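Local coordinates for periplasmic binding protein (Sulfurospirillum deleyianum, PDB 4PAG), which probably captures a solute in the periplasm for an ABC transporter, as expected of its iron-siderophore/B12 binding-protein family, and is seen here holding a histidine, at residues N102-T105 with A106-A110; G73-G76 with N77-P80; S314-D317 with L318-F322; Y293-I297 with E298-K302; Y127-V130 with F131-L134. All coordinates share one frame; numbering follows the deposited sequence.

Contact 1 (N102-T105 with A106-A110)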
# COMPACT_ATOMS: atom_id res chain seq x y z
N ASN A 102 -11.63 9.39 -9.27
CA ASN A 102 -11.84 9.21 -10.72
C ASN A 102 -12.30 10.48 -11.44
O ASN A 102 -11.90 10.71 -12.57
CB ASN A 102 -12.81 8.06 -11.00
CG ASN A 102 -12.19 6.69 -10.78
OD1 ASN A 102 -10.97 6.53 -10.78
ND2 ASN A 102 -13.03 5.69 -10.59
N GLU A 103 -13.12 11.31 -10.78
CA GLU A 103 -13.67 12.52 -11.41
C GLU A 103 -12.56 13.49 -11.80
O GLU A 103 -12.39 13.82 -12.98
CB GLU A 103 -14.68 13.22 -10.49
CG GLU A 103 -15.37 14.43 -11.13
CD GLU A 103 -16.38 15.12 -10.23
OE1 GLU A 103 -16.41 14.87 -9.01
OE2 GLU A 103 -17.17 15.94 -10.75
N LYS A 104 -11.81 13.93 -10.80
CA LYS A 104 -10.71 14.88 -11.00
C LYS A 104 -9.66 14.33 -11.97
O LYS A 104 -9.14 15.06 -12.82
CB LYS A 104 -10.08 15.23 -9.65
CG LYS A 104 -8.79 16.04 -9.72
CD LYS A 104 -9.04 17.54 -9.59
CE LYS A 104 -7.77 18.35 -9.82
NZ LYS A 104 -6.56 17.82 -9.14
N THR A 105 -9.36 13.04 -11.84
CA THR A 105 -8.38 12.39 -12.71
C THR A 105 -8.86 12.46 -14.17
O THR A 105 -8.09 12.84 -15.06
CB THR A 105 -8.13 10.91 -12.32
OG1 THR A 105 -7.62 10.83 -10.98
CG2 THR A 105 -7.11 10.28 -13.27
N ALA A 106 -10.11 12.10 -14.40
CA ALA A 106 -10.67 12.09 -15.77
C ALA A 106 -10.69 13.48 -16.39
O ALA A 106 -10.35 13.64 -17.57
CB ALA A 106 -12.07 11.49 -15.77
N LYS A 107 -11.10 14.48 -15.61
CA LYS A 107 -11.05 15.89 -16.02
C LYS A 107 -9.66 16.29 -16.51
O LYS A 107 -9.50 16.79 -17.63
CB LYS A 107 -11.41 16.82 -14.86
CG LYS A 107 -12.85 16.82 -14.38
CD LYS A 107 -13.07 18.02 -13.45
CE LYS A 107 -13.98 17.71 -12.26
NZ LYS A 107 -15.41 17.47 -12.66
N ASP A 108 -8.66 16.10 -15.66
CA ASP A 108 -7.29 16.56 -15.95
C ASP A 108 -6.63 15.78 -17.08
O ASP A 108 -5.84 16.35 -17.85
CB ASP A 108 -6.41 16.45 -14.70
CG ASP A 108 -6.80 17.42 -13.61
OD1 ASP A 108 -7.64 18.31 -13.85
OD2 ASP A 108 -6.27 17.29 -12.49
N LEU A 109 -6.92 14.49 -17.18
CA LEU A 109 -6.39 13.67 -18.27
C LEU A 109 -6.90 14.15 -19.63
O LEU A 109 -6.17 14.10 -20.61
CB LEU A 109 -6.75 12.20 -18.09
CG LEU A 109 -6.01 11.40 -17.01
CD1 LEU A 109 -6.65 10.02 -16.95
CD2 LEU A 109 -4.51 11.30 -17.25
N ALA A 110 -8.15 14.61 -19.68
CA ALA A 110 -8.72 15.17 -20.90
C ALA A 110 -7.91 16.38 -21.36
O ALA A 110 -7.59 16.54 -22.53
CB ALA A 110 -10.18 15.56 -20.69

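Contact 2 (G73-G76 with N77-P80)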
# COMPACT_ATOMS: atom_id res chain seq x y z
N GLY A 73 0.76 14.19 -8.46
CA GLY A 73 -0.18 13.12 -8.73
C GLY A 73 -1.55 13.41 -8.18
O GLY A 73 -1.77 14.44 -7.51
N TRP A 74 -2.48 12.50 -8.46
CA TRP A 74 -3.86 12.60 -8.00
C TRP A 74 -4.02 11.68 -6.79
O TRP A 74 -4.29 10.49 -6.95
CB TRP A 74 -4.83 12.17 -9.09
CG TRP A 74 -4.87 13.06 -10.30
CD1 TRP A 74 -5.71 14.11 -10.51
CD2 TRP A 74 -4.08 12.93 -11.49
NE1 TRP A 74 -5.49 14.66 -11.75
CE2 TRP A 74 -4.49 13.96 -12.38
CE3 TRP A 74 -3.06 12.07 -11.89
CZ2 TRP A 74 -3.91 14.14 -13.64
CZ3 TRP A 74 -2.49 12.25 -13.15
CH2 TRP A 74 -2.92 13.27 -14.01
N HIS A 75 -3.84 12.24 -5.60
CA HIS A 75 -3.97 11.50 -4.35
C HIS A 75 -3.89 12.48 -3.17
O HIS A 75 -3.55 13.66 -3.34
CB HIS A 75 -2.89 10.40 -4.23
CG HIS A 75 -1.50 10.93 -4.36
ND1 HIS A 75 -0.63 10.99 -3.30
CD2 HIS A 75 -0.85 11.46 -5.42
CE1 HIS A 75 0.51 11.52 -3.71
NE2 HIS A 75 0.40 11.82 -4.99
N GLY A 76 -4.20 11.99 -1.97
CA GLY A 76 -4.31 12.84 -0.78
C GLY A 76 -3.11 13.75 -0.54
O GLY A 76 -1.95 13.30 -0.59
N ASN A 77 -3.38 15.03 -0.31
CA ASN A 77 -2.35 16.03 -0.02
C ASN A 77 -1.36 16.24 -1.17
O ASN A 77 -0.19 16.58 -0.95
CB ASN A 77 -1.60 15.66 1.27
CG ASN A 77 -2.53 15.48 2.45
OD1 ASN A 77 -2.72 14.37 2.95
ND2 ASN A 77 -3.13 16.58 2.90
N ASN A 78 -1.84 16.03 -2.40
CA ASN A 78 -1.03 16.28 -3.59
C ASN A 78 -1.90 16.67 -4.79
O ASN A 78 -3.12 16.49 -4.78
CB ASN A 78 -0.17 15.04 -3.91
CG ASN A 78 1.21 15.40 -4.44
OD1 ASN A 78 1.53 16.56 -4.68
ND2 ASN A 78 2.05 14.38 -4.61
N ILE A 79 -1.25 17.23 -5.81
CA ILE A 79 -1.91 17.67 -7.04
C ILE A 79 -0.93 17.40 -8.19
O ILE A 79 0.28 17.42 -7.97
CB ILE A 79 -2.27 19.18 -6.95
CG1 ILE A 79 -3.10 19.63 -8.16
CG2 ILE A 79 -1.01 20.03 -6.78
CD1 ILE A 79 -3.67 21.02 -8.04
N PRO A 80 -1.42 17.10 -9.41
CA PRO A 80 -0.48 16.81 -10.50
C PRO A 80 0.18 18.05 -11.11
O PRO A 80 -0.44 19.11 -11.18
CB PRO A 80 -1.36 16.13 -11.55
CG PRO A 80 -2.70 16.73 -11.32
CD PRO A 80 -2.81 16.83 -9.83

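Contact 3 (S314-D317 with L318-F322). With HIS (histidine), chain E.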
# COMPACT_ATOMS: atom_id res chain seq x y z
N SER A 314 19.55 -10.18 5.77
CA SER A 314 20.16 -10.92 6.87
C SER A 314 19.21 -10.93 8.06
O SER A 314 18.24 -10.17 8.09
CB SER A 314 21.46 -10.25 7.29
OG SER A 314 21.21 -9.00 7.90
N ASN A 315 19.50 -11.76 9.06
CA ASN A 315 18.71 -11.74 10.29
C ASN A 315 18.83 -10.40 11.02
O ASN A 315 17.87 -9.93 11.62
CB ASN A 315 19.08 -12.92 11.20
CG ASN A 315 18.61 -14.26 10.65
OD1 ASN A 315 17.73 -14.33 9.79
ND2 ASN A 315 19.21 -15.34 11.13
N GLU A 316 20.00 -9.78 10.94
CA GLU A 316 20.18 -8.46 11.52
C GLU A 316 19.35 -7.40 10.77
O GLU A 316 18.79 -6.50 11.40
CB GLU A 316 21.66 -8.07 11.56
CG GLU A 316 21.96 -6.81 12.37
CD GLU A 316 21.49 -6.89 13.82
OE1 GLU A 316 21.51 -8.00 14.41
OE2 GLU A 316 21.11 -5.85 14.37
N ASP A 317 19.26 -7.51 9.45
CA ASP A 317 18.39 -6.62 8.65
C ASP A 317 16.94 -6.73 9.07
O ASP A 317 16.23 -5.73 9.12
CB ASP A 317 18.47 -6.95 7.15
CG ASP A 317 19.81 -6.61 6.54
OD1 ASP A 317 20.50 -5.72 7.08
OD2 ASP A 317 20.15 -7.23 5.51
N LEU A 318 16.49 -7.96 9.32
CA LEU A 318 15.10 -8.19 9.70
C LEU A 318 14.79 -7.51 11.02
O LEU A 318 13.71 -6.93 11.20
CB LEU A 318 14.79 -9.68 9.80
CG LEU A 318 14.74 -10.46 8.48
CD1 LEU A 318 14.71 -11.95 8.77
CD2 LEU A 318 13.53 -10.05 7.65
N LYS A 319 15.75 -7.56 11.94
CA LYS A 319 15.63 -6.88 13.22
C LYS A 319 15.64 -5.37 13.03
O LYS A 319 14.75 -4.68 13.50
CB LYS A 319 16.78 -7.30 14.15
CG LYS A 319 16.63 -6.79 15.57
CD LYS A 319 17.89 -7.06 16.39
CE LYS A 319 17.89 -6.25 17.69
NZ LYS A 319 16.80 -6.68 18.61
N THR A 320 16.65 -4.88 12.32
CA THR A 320 16.87 -3.44 12.12
C THR A 320 15.71 -2.74 11.44
O THR A 320 15.22 -1.73 11.92
CB THR A 320 18.14 -3.20 11.28
OG1 THR A 320 19.28 -3.70 11.99
CG2 THR A 320 18.34 -1.71 11.00
N TYR A 321 15.28 -3.26 10.29
CA TYR A 321 14.24 -2.60 9.52
C TYR A 321 12.81 -2.96 9.92
O TYR A 321 11.91 -2.14 9.76
CB TYR A 321 14.45 -2.88 8.03
CG TYR A 321 15.74 -2.28 7.52
CD1 TYR A 321 15.87 -0.90 7.37
CD2 TYR A 321 16.83 -3.07 7.22
CE1 TYR A 321 17.04 -0.34 6.92
CE2 TYR A 321 18.02 -2.52 6.77
CZ TYR A 321 18.12 -1.15 6.62
OH TYR A 321 19.28 -0.59 6.17
N PHE A 322 12.61 -4.16 10.46
CA PHE A 322 11.25 -4.71 10.62
C PHE A 322 10.90 -5.29 12.00
O PHE A 322 9.75 -5.68 12.22
CB PHE A 322 11.00 -5.79 9.56
CG PHE A 322 11.46 -5.40 8.19
CD1 PHE A 322 10.98 -4.25 7.59
CD2 PHE A 322 12.38 -6.17 7.49
CE1 PHE A 322 11.40 -3.87 6.33
CE2 PHE A 322 12.81 -5.80 6.23
CZ PHE A 322 12.31 -4.65 5.65
N HIS E . 10.94 2.28 13.33
CA HIS E . 10.42 2.40 11.94
C HIS E . 9.83 3.78 11.71
O HIS E . 8.61 4.01 11.64
CB HIS E . 9.39 1.32 11.65
CG HIS E . 9.83 -0.05 12.07
ND1 HIS E . 8.94 -1.03 12.45
CD2 HIS E . 11.06 -0.60 12.16
CE1 HIS E . 9.60 -2.13 12.76
NE2 HIS E . 10.89 -1.90 12.59
OXT HIS E . 10.60 4.72 11.58
O HOH W 1 21.11 -4.17 9.48

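Contact 4 (Y293-I297 with E298-K302)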
# COMPACT_ATOMS: atom_id res chain seq x y z
N TYR A 293 -1.66 -18.07 13.72
CA TYR A 293 -1.05 -17.79 12.41
C TYR A 293 -0.03 -18.88 12.08
O TYR A 293 0.94 -19.04 12.80
CB TYR A 293 -0.39 -16.41 12.41
CG TYR A 293 0.24 -16.04 11.09
CD1 TYR A 293 -0.54 -15.62 10.01
CD2 TYR A 293 1.61 -16.10 10.92
CE1 TYR A 293 0.04 -15.29 8.79
CE2 TYR A 293 2.20 -15.76 9.71
CZ TYR A 293 1.41 -15.36 8.66
OH TYR A 293 2.01 -15.04 7.47
N PRO A 294 -0.25 -19.64 11.00
CA PRO A 294 0.53 -20.85 10.77
C PRO A 294 1.82 -20.72 9.96
O PRO A 294 2.50 -21.72 9.75
CB PRO A 294 -0.46 -21.74 10.01
CG PRO A 294 -1.20 -20.77 9.17
CD PRO A 294 -1.32 -19.51 10.00
N TYR A 295 2.16 -19.52 9.49
CA TYR A 295 3.36 -19.33 8.66
C TYR A 295 4.50 -18.70 9.45
O TYR A 295 4.31 -18.24 10.57
CB TYR A 295 3.02 -18.50 7.42
CG TYR A 295 1.91 -19.13 6.61
CD1 TYR A 295 2.13 -20.30 5.89
CD2 TYR A 295 0.63 -18.58 6.60
CE1 TYR A 295 1.11 -20.91 5.16
CE2 TYR A 295 -0.40 -19.18 5.88
CZ TYR A 295 -0.14 -20.34 5.17
OH TYR A 295 -1.15 -20.93 4.46
N LYS A 296 5.69 -18.70 8.86
CA LYS A 296 6.85 -18.04 9.44
C LYS A 296 7.01 -16.70 8.74
O LYS A 296 7.45 -16.63 7.58
CB LYS A 296 8.09 -18.92 9.29
CG LYS A 296 7.95 -20.24 10.04
CD LYS A 296 8.54 -21.43 9.30
CE LYS A 296 9.94 -21.79 9.78
NZ LYS A 296 10.27 -23.21 9.47
N ILE A 297 6.61 -15.64 9.43
CA ILE A 297 6.55 -14.31 8.84
C ILE A 297 7.91 -13.85 8.35
O ILE A 297 8.02 -13.29 7.26
CB ILE A 297 5.87 -13.28 9.80
CG1 ILE A 297 5.63 -11.95 9.08
CG2 ILE A 297 6.68 -13.07 11.08
CD1 ILE A 297 4.70 -12.06 7.89
N GLU A 298 8.96 -14.12 9.13
CA GLU A 298 10.31 -13.73 8.72
C GLU A 298 10.74 -14.36 7.38
O GLU A 298 11.44 -13.73 6.60
CB GLU A 298 11.35 -13.99 9.82
CG GLU A 298 11.60 -15.46 10.17
CD GLU A 298 10.56 -16.07 11.12
OE1 GLU A 298 9.57 -15.40 11.50
OE2 GLU A 298 10.74 -17.25 11.49
N ASP A 299 10.29 -15.59 7.11
CA ASP A 299 10.58 -16.25 5.83
C ASP A 299 9.78 -15.66 4.67
O ASP A 299 10.28 -15.56 3.56
CB ASP A 299 10.33 -17.76 5.93
CG ASP A 299 11.32 -18.46 6.84
OD1 ASP A 299 12.31 -17.83 7.27
OD2 ASP A 299 11.10 -19.66 7.13
N LYS A 300 8.53 -15.27 4.93
CA LYS A 300 7.74 -14.54 3.93
C LYS A 300 8.36 -13.19 3.57
O LYS A 300 8.42 -12.82 2.40
CB LYS A 300 6.31 -14.35 4.41
CG LYS A 300 5.52 -15.64 4.43
CD LYS A 300 4.02 -15.40 4.45
CE LYS A 300 3.26 -16.65 4.04
NZ LYS A 300 3.39 -16.92 2.59
N VAL A 301 8.84 -12.47 4.58
CA VAL A 301 9.53 -11.20 4.32
C VAL A 301 10.73 -11.44 3.40
O VAL A 301 10.92 -10.74 2.41
CB VAL A 301 10.00 -10.50 5.63
CG1 VAL A 301 10.70 -9.19 5.31
CG2 VAL A 301 8.82 -10.24 6.56
N LYS A 302 11.53 -12.46 3.73
CA LYS A 302 12.74 -12.74 2.96
C LYS A 302 12.43 -13.08 1.51
O LYS A 302 13.05 -12.52 0.61
CB LYS A 302 13.58 -13.86 3.61
CG LYS A 302 14.45 -13.38 4.76
CD LYS A 302 15.07 -14.55 5.51
CE LYS A 302 16.12 -14.11 6.52
NZ LYS A 302 17.52 -14.30 6.05

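Contact 5 (Y127-V130 with F131-L134)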
# COMPACT_ATOMS: atom_id res chain seq x y z
N TYR A 127 -4.53 -7.74 -6.89
CA TYR A 127 -3.14 -7.49 -7.30
C TYR A 127 -2.59 -8.44 -8.38
O TYR A 127 -1.93 -7.99 -9.31
CB TYR A 127 -2.19 -7.37 -6.10
CG TYR A 127 -2.23 -5.97 -5.50
CD1 TYR A 127 -1.83 -4.86 -6.24
CD2 TYR A 127 -2.71 -5.76 -4.21
CE1 TYR A 127 -1.89 -3.58 -5.71
CE2 TYR A 127 -2.77 -4.48 -3.68
CZ TYR A 127 -2.37 -3.39 -4.43
OH TYR A 127 -2.44 -2.12 -3.89
N PRO A 128 -2.87 -9.75 -8.29
CA PRO A 128 -2.35 -10.63 -9.35
C PRO A 128 -2.81 -10.23 -10.76
O PRO A 128 -1.98 -10.09 -11.66
CB PRO A 128 -2.87 -12.01 -8.95
CG PRO A 128 -3.06 -11.93 -7.46
CD PRO A 128 -3.52 -10.52 -7.22
N GLU A 129 -4.10 -10.03 -10.95
CA GLU A 129 -4.58 -9.64 -12.27
C GLU A 129 -4.08 -8.26 -12.72
O GLU A 129 -3.79 -8.06 -13.90
CB GLU A 129 -6.11 -9.76 -12.37
CG GLU A 129 -6.56 -11.20 -12.62
CD GLU A 129 -6.04 -11.76 -13.94
OE1 GLU A 129 -6.30 -11.16 -15.00
OE2 GLU A 129 -5.36 -12.81 -13.91
N VAL A 130 -3.94 -7.33 -11.78
CA VAL A 130 -3.41 -6.00 -12.10
C VAL A 130 -1.94 -6.09 -12.53
O VAL A 130 -1.53 -5.47 -13.50
CB VAL A 130 -3.60 -5.01 -10.94
CG1 VAL A 130 -2.87 -3.69 -11.21
CG2 VAL A 130 -5.09 -4.75 -10.72
N PHE A 131 -1.15 -6.89 -11.80
CA PHE A 131 0.22 -7.15 -12.21
C PHE A 131 0.30 -7.74 -13.63
O PHE A 131 1.06 -7.25 -14.47
CB PHE A 131 0.94 -8.06 -11.21
CG PHE A 131 1.60 -7.33 -10.09
CD1 PHE A 131 2.69 -6.51 -10.33
CD2 PHE A 131 1.15 -7.47 -8.78
CE1 PHE A 131 3.32 -5.83 -9.30
CE2 PHE A 131 1.78 -6.79 -7.74
CZ PHE A 131 2.86 -5.98 -8.00
N ARG A 132 -0.48 -8.77 -13.90
CA ARG A 132 -0.49 -9.37 -15.25
C ARG A 132 -0.88 -8.36 -16.34
O ARG A 132 -0.27 -8.30 -17.41
CB ARG A 132 -1.42 -10.58 -15.29
CG ARG A 132 -0.94 -11.73 -14.41
CD ARG A 132 -1.76 -13.00 -14.58
NE ARG A 132 -1.39 -13.93 -13.52
CZ ARG A 132 -2.13 -14.22 -12.45
NH1 ARG A 132 -3.33 -13.68 -12.26
NH2 ARG A 132 -1.65 -15.07 -11.56
N TYR A 133 -1.90 -7.56 -16.05
CA TYR A 133 -2.35 -6.51 -16.96
C TYR A 133 -1.23 -5.52 -17.25
O TYR A 133 -0.95 -5.23 -18.41
CB TYR A 133 -3.55 -5.79 -16.34
CG TYR A 133 -4.12 -4.66 -17.16
CD1 TYR A 133 -4.95 -4.92 -18.24
CD2 TYR A 133 -3.86 -3.33 -16.84
CE1 TYR A 133 -5.49 -3.89 -18.99
CE2 TYR A 133 -4.40 -2.29 -17.59
CZ TYR A 133 -5.22 -2.58 -18.66
OH TYR A 133 -5.77 -1.56 -19.41
N LEU A 134 -0.57 -5.03 -16.21
CA LEU A 134 0.54 -4.09 -16.40
C LEU A 134 1.72 -4.72 -17.15
O LEU A 134 2.39 -4.03 -17.92
CB LEU A 134 0.99 -3.50 -15.06
CG LEU A 134 -0.01 -2.52 -14.44
CD1 LEU A 134 0.57 -1.92 -13.17
CD2 LEU A 134 -0.38 -1.42 -15.42

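Contact 1 (N102-T105 with A106-A110)
Glu103 carries CG opposite its backbone N (chi1 -176°) and Lys107 folds CG beside its own (chi1 -70°), which lays the two side chains alongside each other on helix 99-112, the connecting helix of a beta-alpha-beta unit with strands 92-96 and 116-119. Glu103 stays extended beyond CG, whereas Lys107 bends near its end and brings NZ to 3.0 Å from Glu103 OE2. This i to i+4 salt bridge is made from above the carboxylate plane. One residue further on, Lys104 bends twice and crosses Asp108 at a slant. Its NZ is 3.4 Å from Asp108 OD2 and its CE is nearer still, at 3.2 Å, so the salt bridge comes with a close methylene contact on the same oxygen. Asp108 OD2 also accepts from Trp74 NE1, a second grip that is likely to fix how the carboxylate is turned. On the buried side Thr105 and Leu109 lie side by side. Thr105 turns OG1 back to Leu101 O and offers CG2 to Leu109 CD1 at 3.7 Å, and both residues pack on strand 92-96. In the backbone Thr105 O accepts from Leu109 N at 2.9 Å, while Leu109 CG lies 3.2 Å from the same oxygen.

Contact 2 (G73-G76 with N77-P80)
Trp74 has Pro80 CG over one face of its indole, 3.7 Å from the centroid of the five-membered ring. The pyrrolidine crosses the indole at about a right angle, and CG comes as near as 3.5 Å to Trp74 CE2 in a CH-pi contact. Indole NE1 bonds Asp108, and both ring and proline pack on helix 99-112, where each touches Lys104. His75 repeats the pattern on a smaller scale. Asn78 CB sits over its imidazole face, 3.7 Å from the ring centroid, and Gly73 CA lies in plane at the ring edge. His75 holds CG in the crowded position between its N and carbonyl carbon (chi1 56°), which stands the ring beside Asn78 with ring and amide planes 78° apart. Asn78 ND2 donates to Asn46 O, and OD1 weakly accepts from Ile79 N at 3.1 Å. A leucine in place of Trp74 would probably leave Asp108 without its indole N-H and Pro80 without a flat face to lie on. The backbone links are slight: Asn78 N reaches His75 O at 3.1 Å and Gly73 N reaches Ile79 O at 3.3 Å, both weakly. Gly76 and Asn77 occupy the two central turn positions, Asn77 with the left-handed backbone (phi 63°) that this geometry needs. The chain thus doubles back as a hairpin-shaped loop between helices 63-66 and 82-88, closed at its tip by a type II beta turn from His75 to Asn78.

Contact 3 (S314-D317 with L318-F322)
Thr320 and Glu316 make the one direct side-chain hydrogen bond between the two halves of this helix: Thr320 OG1 donates to Glu316 O at 2.9 Å. The same carbonyl accepts Thr320 N at 2.8 Å, so two donors of one residue grip it, the hydroxyl coming from above the carbonyl plane. OG1 lies there because it stands beside the threonine's own N (chi1 -62°). A water completes the polar network by donating to Thr320 OG1 and to Asp317 OD1, bridging neighbouring turns. Further bonds seal the start of the helix. Asp317 N donates to Ser314 OG at 2.9 Å, and Ser314 N returns a bond to Asp317 OD2 at 3.0 Å, a reciprocal pair that places the carboxylate close to the helix N-terminus, where the helix dipole would probably favour its charge. Side-chain carbons also pack on backbone carbonyls: Leu318 CG lies 3.5 Å from Ser314 O, and Tyr321, running alongside Asp317, has CD2 3.3 Å from Asp317 O. Apolar packing joins Leu318 to Val301 of helix 297-309. Among the rings, Tyr321 meets Phe60 edge-to-face, and Phe322, with Tyr321 CB over the centre of one face, packs near Trp268 and Tyr305. Contact with the bound histidine comes from the backbone: Tyr321 O is 3.0 Å from CD2 of the ligand, and Phe322 C is 3.4 Å from its NE2. A capping box of Ser314 and Asp317 opens helix 315-322, while Tyr321 and Phe322, further along, line the histidine pocket, to which Lys263 adds a hydrogen bond.

Contact 4 (Y293-I297 with E298-K302)
Lys300 threads past Ile297 and two tyrosines on its way from the helix to a carboxylate on helix 141-163. Its CB lies 3.5 Å from Ile297 O, and CG follows beside Lys296 O. CD then meets the hydroxyl of Tyr293, 3.6 Å from OH, an oxygen whose hydrogen-bond partner is His282. CE comes to the root of the Tyr295 ring, 3.8 Å from Tyr295 CG. There the chain, extended until then, bends (chi4 -72°), and NZ ends in a salt bridge with Glu157 and a cation-pi contact with Tyr154. NZ also stands over the Tyr295 ring, 5.0 Å from its centroid, too long for more than a weak cation-pi attraction. The ammonium of this largely buried lysine is thus met by a carboxylate, while the two tyrosines touch its methylenes. Lys296 and Asp299 lie side by side, Lys296 CE 3.6 Å from Asp299 OD2, with the ammonium itself just beyond salt-bridge range. Glu298 places CG between its N and carbonyl carbon (chi1 66°) and curls back, so that OE1 approaches Ile297 CG2 at 3.7 Å and OE2 lies near Lys296 CB. Two acidic groups at the first turn would probably be favoured by the helix dipole. Ile297 CG1 and Val301 CG2 make a loose apolar contact on the inner side. Lys296 O binds Lys300 N at 3.2 Å and, weakly, Asp299 N, while Ile297 O takes Val301 N. This is the N-terminal turn of helix 297-309, with Lys296 at the N-cap and the incoming loop folded over Lys300.

Contact 5 (Y127-V130 with F131-L134)
Phe131, Val130 and Arg132 carry this stretch of helix, each facing a different way. Phe131 lays its ring back along the preceding turn, CD2 3.2 Å from Tyr127 O, the carbonyl that also accepts Phe131 N at 2.8 Å. The side chains of the pair touch more loosely, Tyr127 CB to Phe131 CD2, and the ring goes on to pack against Met33 and Ile37 of helix 28-37 and Leu147 of helix 141-163. Val130 sends CG1 toward Leu134 CD1 at 4.3 Å, one turn later, and presses on Val119. Helix 127-138 is thereby wedged between strand 116-119 and two neighbouring helices. Arg132 takes the more open side. Extended from CG to NE, it carries the guanidinium back over the Pro128 carbonyl, which lies over one face, and NH1 touches Pro128 CB at 3.7 Å. Glu129 bends at chi2 (-62°) to cross it, and OE2 accepts from NH1 at 2.8 Å in an i to i+3 salt bridge, on the anti side of the carboxylate with the two planes 36° apart. Replacing Arg132 by a methionine would probably leave the Glu129 carboxylate without its charged mate and free to turn. In the backbone Arg132 N bonds Pro128 O at 3.0 Å.

Contacts 1 and 2 meet directly, through the Trp74 indole of the 73-80 loop on helix 99-112. Contacts 3 and 4 also touch, through Leu318 against Val301 and Lys302, joining the successive helices 297-309 and 315-322 on the opposite side of the chain's centre from the first pair. Contact 5 touches none of the others and is the most buried, with one surface ion pair. Contact 1 shows two ion pairs on its exposed side, whereas contact 2 depends on CH-pi packing and weak turn bonds. Contacts 3 and 4 both start helices, one by a side-chain capping box, the other without one; contact 3 alone reaches the bound histidine.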